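Local coordinates for Rbsd/fucu transport protein family protein (Streptococcus pneumoniae, PDB 4A34) that binds L-fucose and, as a fucose mutarotase of the RbsD/FucU family, probably speeds the interconversion of the alpha and beta anomers of the sugar, at residues I[7-11]-I[12-16]; I[31-35]-I[36-40]; I[52-55]-I[56-60]; I[124-128]-I[129-133]. All coordinates share one frame; numbering follows the deposited sequence.

Contact 1 of 4, residues I[7-11]-I[12-16]; sequences KNISP and DLLKT
S10 and L13 meet at the start of helix 11-19, where the serine hydroxyl takes the N-cap role. S10 OG accepts a hydrogen bond from L13 N at 3.2 Å, with an N-H...O angle of 160°. The torsion that allows this sets OG between the backbone N and the carbonyl carbon (chi1 86°), which points OG at L13 N and brings it against L13 CB. The cap serves an amide for which no helical carbonyl lies one turn earlier.

Backbone bonding takes over from there. L14 N donates to S10 O at 3.0 Å, and K15 N makes a weaker bond of 3.4 Å to P11 O. P11, the first helical residue, has no N-H to offer, which suits a position where none is called for.

The apolar part rests on one methyl. I9 CG2 lies 3.7 Å from L14 CB and 3.9 Å from L13 CD2, filling the angle between the two leucines; the I9 and L14 side chains cross at about a right angle.

K15 points its amine to E19 in a salt bridge, while P11 and L14 pack on M18 and L2 of the second subunit. Within the chain, I9 and L13 lean on helix 50-60 through S56, L60 and L53, and D12, L13 and T16 lie against I43 of strand 42-45.

Contact 2 of 4, residues I[31-35]-I[36-40]; sequences ANYPS and ASCAN. With FUL (beta-L-fucopyranose), chain B.
The sulfur of C38 hangs obliquely off the ring of Y33, neither squarely over it nor at its rim: SG is 5.3 Å from the ring centroid, 52° off the normal, and 4.1 Å from Y33 OH. Its thiol leans back along the chain because SG stands anti to the carbonyl carbon (chi1 -65°), which also lays it 4.0 Å from P34 CG. P34 packs over the tyrosine ring, its CD 3.3 Å above one face, displaced toward the rim. The ring is thus packed by its own neighbour in sequence and by the sulfur one turn on, while Y33 OH is hydrogen-bonded to S115 of helix 108-116.

P34 is the centre of an inverse gamma turn and the N-cap residue of the short helix 35-38. Its carbonyl starts the helical bonding, P34 O taking C38 N at 3.1 Å; A39 N to S35 O, also 3.1 Å, is weak, the N-H being poorly aimed. S35 OG lies at the ring edge of Y33, in plane.

N32, Y33 and P34 line one side of the sugar pocket. O2 of beta-L-fucopyranose sits at the edge of the tyrosine ring, near its plane, 3.4 Å from Y33 CD1, and P34 CD comes within 3.7 Å of the anomeric hydroxyl O1. N32 OD1 accepts from V140 N of the fourth subunit, and S37 OG bonds D24 of that same neighbouring chain.

Contact 3 of 4, residues I[52-55]-I[56-60]; sequences ELLD and SILYL
E52 opens the turn by accepting a weak backbone bond from S56 N, with its carbonyl oxygen also 3.4 Å from S56 OG. The serine hydroxyl stands anti to its own carbonyl carbon (chi1 -60°), which swings it back toward the preceding turn, and its firm partner is N8 OD1 in the loop before helix 11-19.

L53 comes next. Its carbonyl takes I57 N at 3.0 Å, and its branch carbon CG meets the outermost methyl of the isoleucine, I57 CD1, at 3.9 Å. In I57, CG1 lies beside the backbone N (chi1 -67°) and the chain is extended beyond it, which carries CD1 back to L53.

These backbone bonds follow the i to i+4 pattern of an alpha-helix, helix 50-60, with one side turned to the sheet and another to helix 85-93. L54 sits between the two: it touches I133 and L135 of strand 133-136 as well as Y89 and M92 of helix 85-93. It bonds through O to L58 N at 2.9 Å, and the two side chains cross at a slant, L54 CD1 against L58 CD1 at 3.8 Å, with L58 CG equally near.

D55 closes the segment. Its carbonyl accepts from Y59 N at 3.0 Å, while D55 OD1 is hydrogen-bonded to H96 NE2. The ring of Y59 leads off to meet that of H4 of the second subunit, their planes at about 40°.

Contact 4 of 4, residues I[124-128]-I[129-133]; sequences TGETS and LYANI. With FUL (beta-L-fucopyranose), chain B.
The loop between strands 120-124 and 133-136 forms one side of the fucose pocket, and it turns at 128-131, where A131 CB meets S128 O at 3.3 Å. The same methyl rests 3.9 Å from E126 CG. No hydrogen bond joins 124-128 to 129-133; a bond within 124-128 lies one step earlier, where S128 N donates to E126 OE2 at 2.8 Å, using the anti lone pair of that oxygen. The glutamate can reach it because its chain bends about CB-CG (chi2 47°), which brings OE2 to the amide two residues on.

From this turn and just beyond it, the sugar is bound by one backbone amide and one side-chain amide. Y130 N donates to O3 of beta-L-fucopyranose at 2.9 Å, and N132 ND2 to O2, also at 2.9 Å; each bond has an N-H...O angle of 152°. Y130 has positive phi and psi, a left-handed conformation. The sugar lies over one face of its ring, C4 above the centre at 4.1 Å, while the methyl C6 comes 3.6 Å from Y130 CZ, consistent with CH-pi packing of the sugar on the aromatic face. D80 fixes the ring's hydroxyl, and N132 OD1 accepts from D30 N, which holds the amide with its NH2 turned to the ligand. H22 of the fourth subunit, D30 and Y112 add further bonds to the sugar.

E126, S128 and A131 pack on I85 of helix 85-93, E126 also touches I50 and P51 of helix 50-60, and Y130 and N132 lie against M74 of strand 71-74.

Contacts 1 and 3 form one buried block: N8 ND2 of the first is probably hydrogen-bonded to the carbonyl of E52 in the second, and N8 O lies near L53 CD1. Both touch the second subunit, and their chemistry is helical, a capped start in 7-16 and successive turns of a helix with leucine packing in 52-60. Contact 4 is almost all loop and contact 2 a loop running into a short helix; both are only partly buried, and they share the sugar and the fourth subunit. A31 N probably bonds E126 O between them. Contact 3 meets contact 4 where L53 packs on T124, whereas contacts 2 and 3 lie about 20 Å apart, centre to centre, on opposite sides of the chain's centre.

Contact 1 of 4, residues I[7-11]-I[12-16]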
loop_
_atom_site.group_PDB
_atom_site.type_symbol
_atom_site.label_atom_id
_atom_site.label_comp_id
_atom_site.label_asym_id
_atom_site.label_seq_id
_atom_site.Cartn_x
_atom_site.Cartn_y
_atom_site.Cartn_z
ATOM N N LYS I 7 -8.775 -10.720 -29.808
ATOM C CA LYS I 7 -7.586 -11.284 -29.164
ATOM C C LYS I 7 -6.439 -10.294 -28.911
ATOM O O LYS I 7 -5.408 -10.670 -28.340
ATOM C CB LYS I 7 -7.094 -12.526 -29.921
ATOM C CG LYS I 7 -7.623 -13.832 -29.315
ATOM C CD LYS I 7 -7.123 -15.073 -30.061
ATOM C CE LYS I 7 -6.975 -16.264 -29.108
ATOM N NZ LYS I 7 -5.852 -16.070 -28.119
ATOM N N ASN I 8 -6.625 -9.042 -29.333
ATOM C CA ASN I 8 -5.641 -7.979 -29.109
ATOM C C ASN I 8 -6.085 -6.981 -28.023
ATOM O O ASN I 8 -5.484 -5.919 -27.837
ATOM C CB ASN I 8 -5.306 -7.264 -30.422
ATOM C CG ASN I 8 -6.533 -6.713 -31.113
ATOM O OD1 ASN I 8 -7.666 -6.977 -30.697
ATOM N ND2 ASN I 8 -6.318 -5.943 -32.182
ATOM N N ILE I 9 -7.145 -7.339 -27.306
ATOM C CA ILE I 9 -7.569 -6.582 -26.143
ATOM C C ILE I 9 -7.080 -7.303 -24.897
ATOM O O ILE I 9 -7.585 -8.371 -24.552
ATOM C CB ILE I 9 -9.097 -6.359 -26.122
ATOM C CG1 ILE I 9 -9.493 -5.497 -27.321
ATOM C CG2 ILE I 9 -9.532 -5.702 -24.805
ATOM C CD1 ILE I 9 -10.895 -4.933 -27.273
ATOM N N SER I 10 -6.080 -6.710 -24.252
ATOM C CA SER I 10 -5.448 -7.256 -23.053
ATOM C C SER I 10 -6.419 -7.355 -21.876
ATOM O O SER I 10 -7.441 -6.667 -21.856
ATOM C CB SER I 10 -4.265 -6.374 -22.658
ATOM O OG SER I 10 -4.694 -5.293 -21.845
ATOM N N PRO I 11 -6.100 -8.200 -20.881
ATOM C CA PRO I 11 -6.956 -8.368 -19.700
ATOM C C PRO I 11 -7.294 -7.072 -18.942
ATOM O O PRO I 11 -8.443 -6.887 -18.544
ATOM C CB PRO I 11 -6.135 -9.313 -18.823
ATOM C CG PRO I 11 -5.373 -10.135 -19.808
ATOM C CD PRO I 11 -5.019 -9.202 -20.915
ATOM N N ASP I 12 -6.315 -6.189 -18.738
ATOM C CA ASP I 12 -6.585 -4.934 -18.038
ATOM C C ASP I 12 -7.354 -3.943 -18.910
ATOM O O ASP I 12 -8.327 -3.338 -18.444
ATOM C CB ASP I 12 -5.323 -4.294 -17.453
ATOM C CG ASP I 12 -5.637 -3.336 -16.293
ATOM O OD1 ASP I 12 -6.576 -3.618 -15.501
ATOM O OD2 ASP I 12 -4.945 -2.296 -16.173
ATOM N N LEU I 13 -6.954 -3.805 -20.176
ATOM C CA LEU I 13 -7.702 -2.963 -21.121
ATOM C C LEU I 13 -9.200 -3.307 -21.162
ATOM O O LEU I 13 -10.038 -2.408 -21.151
ATOM C CB LEU I 13 -7.090 -2.986 -22.536
ATOM C CG LEU I 13 -7.905 -2.281 -23.635
ATOM C CD1 LEU I 13 -8.042 -0.786 -23.369
ATOM C CD2 LEU I 13 -7.331 -2.518 -25.024
ATOM N N LEU I 14 -9.529 -4.596 -21.195
ATOM C CA LEU I 14 -10.933 -5.014 -21.245
ATOM C C LEU I 14 -11.682 -4.597 -19.980
ATOM O O LEU I 14 -12.791 -4.085 -20.059
ATOM C CB LEU I 14 -11.061 -6.523 -21.490
ATOM C CG LEU I 14 -12.390 -7.079 -22.028
ATOM C CD1 LEU I 14 -13.170 -6.089 -22.883
ATOM C CD2 LEU I 14 -12.127 -8.336 -22.831
ATOM N N LYS I 15 -11.058 -4.800 -18.825
ATOM C CA LYS I 15 -11.602 -4.317 -17.563
ATOM C C LYS I 15 -11.926 -2.828 -17.664
ATOM O O LYS I 15 -13.045 -2.399 -17.338
ATOM C CB LYS I 15 -10.612 -4.562 -16.417
ATOM C CG LYS I 15 -11.143 -4.194 -15.053
ATOM C CD LYS I 15 -10.116 -4.481 -13.972
ATOM C CE LYS I 15 -10.598 -4.044 -12.591
ATOM N NZ LYS I 15 -10.570 -2.581 -12.381
ATOM N N THR I 16 -10.955 -2.041 -18.123
ATOM C CA THR I 16 -11.132 -0.596 -18.146
ATOM C C THR I 16 -12.133 -0.140 -19.212
ATOM O O THR I 16 -12.906 0.779 -18.970
ATOM C CB THR I 16 -9.774 0.182 -18.114
ATOM O OG1 THR I 16 -9.817 1.344 -18.954
ATOM C CG2 THR I 16 -8.663 -0.693 -18.532
HETATM O O HOH W 1 -3.887 -6.725 -19.031
#

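Contact 2 of 4, residues I[31-35]-I[36-40]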
loop_
_atom_site.group_PDB
_atom_site.type_symbol
_atom_site.label_atom_id
_atom_site.label_comp_id
_atom_site.label_asym_id
_atom_site.label_seq_id
_atom_site.Cartn_x
_atom_site.Cartn_y
_atom_site.Cartn_z
ATOM N N ALA I 31 3.776 5.193 -29.941
ATOM C CA ALA I 31 5.025 4.857 -29.255
ATOM C C ALA I 31 5.801 6.063 -28.756
ATOM O O ALA I 31 6.482 5.981 -27.743
ATOM C CB ALA I 31 5.904 4.006 -30.152
ATOM N N ASN I 32 5.694 7.177 -29.475
ATOM C CA ASN I 32 6.436 8.390 -29.150
ATOM C C ASN I 32 5.717 9.272 -28.137
ATOM O O ASN I 32 6.284 10.247 -27.638
ATOM C CB ASN I 32 6.713 9.189 -30.424
ATOM C CG ASN I 32 7.753 8.535 -31.309
ATOM O OD1 ASN I 32 8.958 8.644 -31.060
ATOM N ND2 ASN I 32 7.292 7.858 -32.358
ATOM N N TYR I 33 4.469 8.927 -27.835
ATOM C CA TYR I 33 3.625 9.746 -26.969
ATOM C C TYR I 33 4.095 9.735 -25.498
ATOM O O TYR I 33 4.693 8.754 -25.053
ATOM C CB TYR I 33 2.157 9.310 -27.103
ATOM C CG TYR I 33 1.203 10.284 -26.471
ATOM C CD1 TYR I 33 0.822 11.450 -27.139
ATOM C CD2 TYR I 33 0.716 10.065 -25.179
ATOM C CE1 TYR I 33 -0.023 12.362 -26.540
ATOM C CE2 TYR I 33 -0.128 10.976 -24.571
ATOM C CZ TYR I 33 -0.496 12.117 -25.253
ATOM O OH TYR I 33 -1.339 13.009 -24.641
ATOM N N PRO I 34 3.860 10.835 -24.745
ATOM C CA PRO I 34 4.163 10.822 -23.303
ATOM C C PRO I 34 3.094 10.122 -22.453
ATOM O O PRO I 34 2.554 10.713 -21.514
ATOM C CB PRO I 34 4.247 12.312 -22.952
ATOM C CG PRO I 34 3.418 12.984 -23.985
ATOM C CD PRO I 34 3.605 12.204 -25.232
ATOM N N SER I 35 2.810 8.862 -22.772
ATOM C CA SER I 35 1.687 8.137 -22.168
ATOM C C SER I 35 1.818 8.080 -20.662
ATOM O O SER I 35 0.888 8.432 -19.943
ATOM C CB SER I 35 1.594 6.716 -22.725
ATOM O OG SER I 35 2.066 6.672 -24.056
ATOM N N ALA I 36 2.987 7.646 -20.194
ATOM C CA ALA I 36 3.202 7.389 -18.773
ATOM C C ALA I 36 3.089 8.655 -17.923
ATOM O O ALA I 36 2.522 8.623 -16.831
ATOM C CB ALA I 36 4.534 6.698 -18.551
ATOM N N SER I 37 3.595 9.775 -18.434
ATOM C CA SER I 37 3.524 11.025 -17.682
ATOM C C SER I 37 2.146 11.722 -17.703
ATOM O O SER I 37 1.808 12.435 -16.766
ATOM C CB SER I 37 4.655 11.974 -18.083
ATOM O OG SER I 37 4.446 12.523 -19.365
ATOM N N CYS I 38 1.351 11.501 -18.748
ATOM C CA CYS I 38 0.006 12.105 -18.839
ATOM C C CYS I 38 -1.139 11.287 -18.195
ATOM O O CYS I 38 -2.203 11.834 -17.868
ATOM C CB CYS I 38 -0.347 12.400 -20.303
ATOM S SG CYS I 38 0.705 13.646 -21.108
ATOM N N ALA I 39 -0.907 9.994 -17.995
ATOM C CA ALA I 39 -1.981 9.048 -17.699
ATOM C C ALA I 39 -2.578 9.129 -16.290
ATOM O O ALA I 39 -1.853 9.059 -15.290
ATOM C CB ALA I 39 -1.518 7.628 -18.008
ATOM N N ASN I 40 -3.901 9.278 -16.221
ATOM C CA ASN I 40 -4.628 9.054 -14.967
ATOM C C ASN I 40 -4.506 7.569 -14.631
ATOM O O ASN I 40 -4.140 7.202 -13.517
ATOM C CB ASN I 40 -6.107 9.485 -15.071
ATOM C CG ASN I 40 -6.968 8.974 -13.904
ATOM O OD1 ASN I 40 -6.701 9.286 -12.742
ATOM N ND2 ASN I 40 -8.003 8.186 -14.213
HETATM C C1 FUL B . 4.180 13.568 -29.963
HETATM C C2 FUL B . 3.924 12.150 -30.490
HETATM O O2 FUL B . 2.828 11.534 -29.853
HETATM C C3 FUL B . 3.622 12.264 -31.982
HETATM O O3 FUL B . 3.445 10.999 -32.561
HETATM C C4 FUL B . 4.754 12.986 -32.691
HETATM O O4 FUL B . 5.924 12.228 -32.529
HETATM C C5 FUL B . 4.950 14.349 -32.040
HETATM C C6 FUL B . 6.009 15.164 -32.771
HETATM O O5 FUL B . 5.273 14.138 -30.669
HETATM O O1 FUL B . 4.453 13.580 -28.585
#

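Contact 3 of 4, residues I[52-55]-I[56-60]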
loop_
_atom_site.group_PDB
_atom_site.type_symbol
_atom_site.label_atom_id
_atom_site.label_comp_id
_atom_site.label_asym_id
_atom_site.label_seq_id
_atom_site.Cartn_x
_atom_site.Cartn_y
_atom_site.Cartn_z
ATOM N N GLU I 52 -5.239 -1.874 -35.636
ATOM C CA GLU I 52 -5.695 -3.157 -35.089
ATOM C C GLU I 52 -6.507 -2.940 -33.811
ATOM O O GLU I 52 -7.624 -3.443 -33.680
ATOM C CB GLU I 52 -4.513 -4.095 -34.799
ATOM C CG GLU I 52 -3.801 -4.655 -36.028
ATOM C CD GLU I 52 -2.544 -3.874 -36.387
ATOM O OE1 GLU I 52 -2.660 -2.705 -36.831
ATOM O OE2 GLU I 52 -1.438 -4.443 -36.241
ATOM N N LEU I 53 -5.946 -2.173 -32.881
ATOM C CA LEU I 53 -6.607 -1.894 -31.612
ATOM C C LEU I 53 -7.894 -1.069 -31.769
ATOM O O LEU I 53 -8.857 -1.271 -31.019
ATOM C CB LEU I 53 -5.632 -1.197 -30.650
ATOM C CG LEU I 53 -6.006 -1.168 -29.168
ATOM C CD1 LEU I 53 -6.227 -2.570 -28.663
ATOM C CD2 LEU I 53 -4.915 -0.487 -28.362
ATOM N N LEU I 54 -7.900 -0.155 -32.742
ATOM C CA LEU I 54 -9.044 0.731 -32.993
ATOM C C LEU I 54 -10.277 -0.046 -33.472
ATOM O O LEU I 54 -11.408 0.246 -33.076
ATOM C CB LEU I 54 -8.667 1.824 -34.005
ATOM C CG LEU I 54 -9.750 2.803 -34.484
ATOM C CD1 LEU I 54 -10.338 3.617 -33.319
ATOM C CD2 LEU I 54 -9.196 3.718 -35.555
ATOM N N ASP I 55 -10.037 -1.038 -34.326
ATOM C CA ASP I 55 -11.080 -1.904 -34.839
ATOM C C ASP I 55 -11.753 -2.694 -33.703
ATOM O O ASP I 55 -12.989 -2.786 -33.634
ATOM C CB ASP I 55 -10.469 -2.852 -35.873
ATOM C CG ASP I 55 -11.517 -3.548 -36.723
ATOM O OD1 ASP I 55 -12.431 -2.862 -37.246
ATOM O OD2 ASP I 55 -11.415 -4.787 -36.874
ATOM N N SER I 56 -10.933 -3.245 -32.808
ATOM C CA SER I 56 -11.418 -4.063 -31.698
ATOM C C SER I 56 -12.211 -3.237 -30.697
ATOM O O SER I 56 -13.242 -3.676 -30.194
ATOM C CB SER I 56 -10.251 -4.755 -30.990
ATOM O OG SER I 56 -9.539 -5.601 -31.874
ATOM N N ILE I 57 -11.717 -2.036 -30.418
ATOM C CA ILE I 57 -12.366 -1.130 -29.477
ATOM C C ILE I 57 -13.688 -0.622 -30.047
ATOM O O ILE I 57 -14.695 -0.599 -29.337
ATOM C CB ILE I 57 -11.410 0.027 -29.039
ATOM C CG1 ILE I 57 -10.256 -0.550 -28.211
ATOM C CG2 ILE I 57 -12.156 1.087 -28.251
ATOM C CD1 ILE I 57 -9.259 0.455 -27.702
ATOM N N LEU I 58 -13.693 -0.246 -31.327
ATOM C CA LEU I 58 -14.927 0.217 -31.992
ATOM C C LEU I 58 -16.000 -0.879 -32.050
ATOM O O LEU I 58 -17.205 -0.599 -31.953
ATOM C CB LEU I 58 -14.636 0.773 -33.392
ATOM C CG LEU I 58 -13.867 2.093 -33.475
ATOM C CD1 LEU I 58 -13.571 2.429 -34.912
ATOM C CD2 LEU I 58 -14.609 3.243 -32.809
ATOM N N TYR I 59 -15.547 -2.125 -32.180
ATOM C CA TYR I 59 -16.419 -3.301 -32.135
ATOM C C TYR I 59 -17.192 -3.425 -30.819
ATOM O O TYR I 59 -18.374 -3.783 -30.820
ATOM C CB TYR I 59 -15.581 -4.564 -32.371
ATOM C CG TYR I 59 -16.367 -5.851 -32.427
ATOM C CD1 TYR I 59 -17.316 -6.069 -33.431
ATOM C CD2 TYR I 59 -16.148 -6.866 -31.489
ATOM C CE1 TYR I 59 -18.034 -7.261 -33.497
ATOM C CE2 TYR I 59 -16.867 -8.068 -31.541
ATOM C CZ TYR I 59 -17.805 -8.255 -32.551
ATOM O OH TYR I 59 -18.526 -9.423 -32.620
ATOM N N LEU I 60 -16.528 -3.121 -29.703
ATOM C CA LEU I 60 -17.110 -3.327 -28.376
ATOM C C LEU I 60 -17.703 -2.071 -27.748
ATOM O O LEU I 60 -18.656 -2.156 -26.972
ATOM C CB LEU I 60 -16.077 -3.927 -27.425
ATOM C CG LEU I 60 -15.421 -5.281 -27.725
ATOM C CD1 LEU I 60 -14.467 -5.646 -26.602
ATOM C CD2 LEU I 60 -16.430 -6.393 -27.933
#

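Contact 4 of 4, residues I[124-128]-I[129-133]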
loop_
_atom_site.group_PDB
_atom_site.type_symbol
_atom_site.label_atom_id
_atom_site.label_comp_id
_atom_site.label_asym_id
_atom_site.label_seq_id
_atom_site.Cartn_x
_atom_site.Cartn_y
_atom_site.Cartn_z
ATOM N N THR I 124 0.762 2.192 -27.079
ATOM C CA THR I 124 0.839 1.161 -28.098
ATOM C C THR I 124 2.241 1.116 -28.702
ATOM O O THR I 124 3.124 1.868 -28.289
ATOM C CB THR I 124 -0.195 1.405 -29.199
ATOM O OG1 THR I 124 0.207 2.547 -29.960
ATOM C CG2 THR I 124 -1.596 1.630 -28.604
ATOM N N GLY I 125 2.442 0.225 -29.669
ATOM C CA GLY I 125 3.735 0.075 -30.322
ATOM C C GLY I 125 3.803 0.809 -31.645
ATOM O O GLY I 125 4.766 0.654 -32.394
ATOM N N GLU I 126 2.778 1.615 -31.918
ATOM C CA GLU I 126 2.659 2.360 -33.164
ATOM C C GLU I 126 3.834 3.318 -33.436
ATOM O O GLU I 126 4.043 4.297 -32.707
ATOM C CB GLU I 126 1.341 3.124 -33.171
ATOM C CG GLU I 126 1.028 3.789 -34.486
ATOM C CD GLU I 126 1.227 2.852 -35.662
ATOM O OE1 GLU I 126 0.385 1.950 -35.858
ATOM O OE2 GLU I 126 2.226 3.019 -36.382
ATOM N N THR I 127 4.584 3.031 -34.500
ATOM C CA THR I 127 5.763 3.831 -34.847
ATOM C C THR I 127 5.427 5.030 -35.731
ATOM O O THR I 127 6.279 5.907 -35.939
ATOM C CB THR I 127 6.843 2.988 -35.551
ATOM O OG1 THR I 127 6.288 2.387 -36.729
ATOM C CG2 THR I 127 7.384 1.909 -34.621
ATOM N N SER I 128 4.197 5.067 -36.243
ATOM C CA SER I 128 3.739 6.165 -37.098
ATOM C C SER I 128 3.501 7.449 -36.301
ATOM O O SER I 128 2.986 7.395 -35.183
ATOM C CB SER I 128 2.468 5.768 -37.845
ATOM O OG SER I 128 1.790 6.917 -38.307
ATOM N N LEU I 129 3.864 8.594 -36.880
ATOM C CA LEU I 129 3.769 9.881 -36.179
ATOM C C LEU I 129 2.352 10.447 -36.159
ATOM O O LEU I 129 1.560 10.192 -37.064
ATOM C CB LEU I 129 4.720 10.922 -36.780
ATOM C CG LEU I 129 6.237 10.714 -36.797
ATOM C CD1 LEU I 129 6.735 10.030 -35.526
ATOM C CD2 LEU I 129 6.671 9.942 -38.048
ATOM N N TYR I 130 2.055 11.223 -35.116
ATOM C CA TYR I 130 0.778 11.919 -34.966
ATOM C C TYR I 130 -0.388 10.944 -35.126
ATOM O O TYR I 130 -1.348 11.204 -35.862
ATOM C CB TYR I 130 0.691 13.092 -35.951
ATOM C CG TYR I 130 1.709 14.188 -35.697
ATOM C CD1 TYR I 130 1.448 15.204 -34.775
ATOM C CD2 TYR I 130 2.933 14.212 -36.376
ATOM C CE1 TYR I 130 2.368 16.211 -34.531
ATOM C CE2 TYR I 130 3.868 15.222 -36.137
ATOM C CZ TYR I 130 3.570 16.223 -35.211
ATOM O OH TYR I 130 4.470 17.242 -34.955
ATOM N N ALA I 131 -0.285 9.822 -34.410
ATOM C CA ALA I 131 -1.140 8.649 -34.628
ATOM C C ALA I 131 -2.070 8.412 -33.452
ATOM O O ALA I 131 -2.766 7.394 -33.385
ATOM C CB ALA I 131 -0.277 7.409 -34.879
ATOM N N ASN I 132 -2.067 9.367 -32.534
ATOM C CA ASN I 132 -2.808 9.281 -31.301
ATOM C C ASN I 132 -4.286 9.548 -31.546
ATOM O O ASN I 132 -4.627 10.373 -32.380
ATOM C CB ASN I 132 -2.233 10.302 -30.323
ATOM C CG ASN I 132 -0.746 10.112 -30.094
ATOM O OD1 ASN I 132 -0.338 9.211 -29.368
ATOM N ND2 ASN I 132 0.071 10.963 -30.708
ATOM N N ILE I 133 -5.161 8.849 -30.830
ATOM C CA ILE I 133 -6.602 9.049 -30.982
ATOM C C ILE I 133 -7.216 9.196 -29.603
ATOM O O ILE I 133 -6.724 8.598 -28.658
ATOM C CB ILE I 133 -7.297 7.849 -31.700
ATOM C CG1 ILE I 133 -6.537 7.413 -32.953
ATOM C CG2 ILE I 133 -8.735 8.185 -32.068
ATOM C CD1 ILE I 133 -7.153 6.210 -33.648
HETATM C C1 FUL B . 4.180 13.568 -29.963
HETATM C C2 FUL B . 3.924 12.150 -30.490
HETATM O O2 FUL B . 2.828 11.534 -29.853
HETATM C C3 FUL B . 3.622 12.264 -31.982
HETATM O O3 FUL B . 3.445 10.999 -32.561
HETATM C C4 FUL B . 4.754 12.986 -32.691
HETATM O O4 FUL B . 5.924 12.228 -32.529
HETATM C C5 FUL B . 4.950 14.349 -32.040
HETATM C C6 FUL B . 6.009 15.164 -32.771
HETATM O O5 FUL B . 5.273 14.138 -30.669
HETATM O O1 FUL B . 4.453 13.580 -28.585
#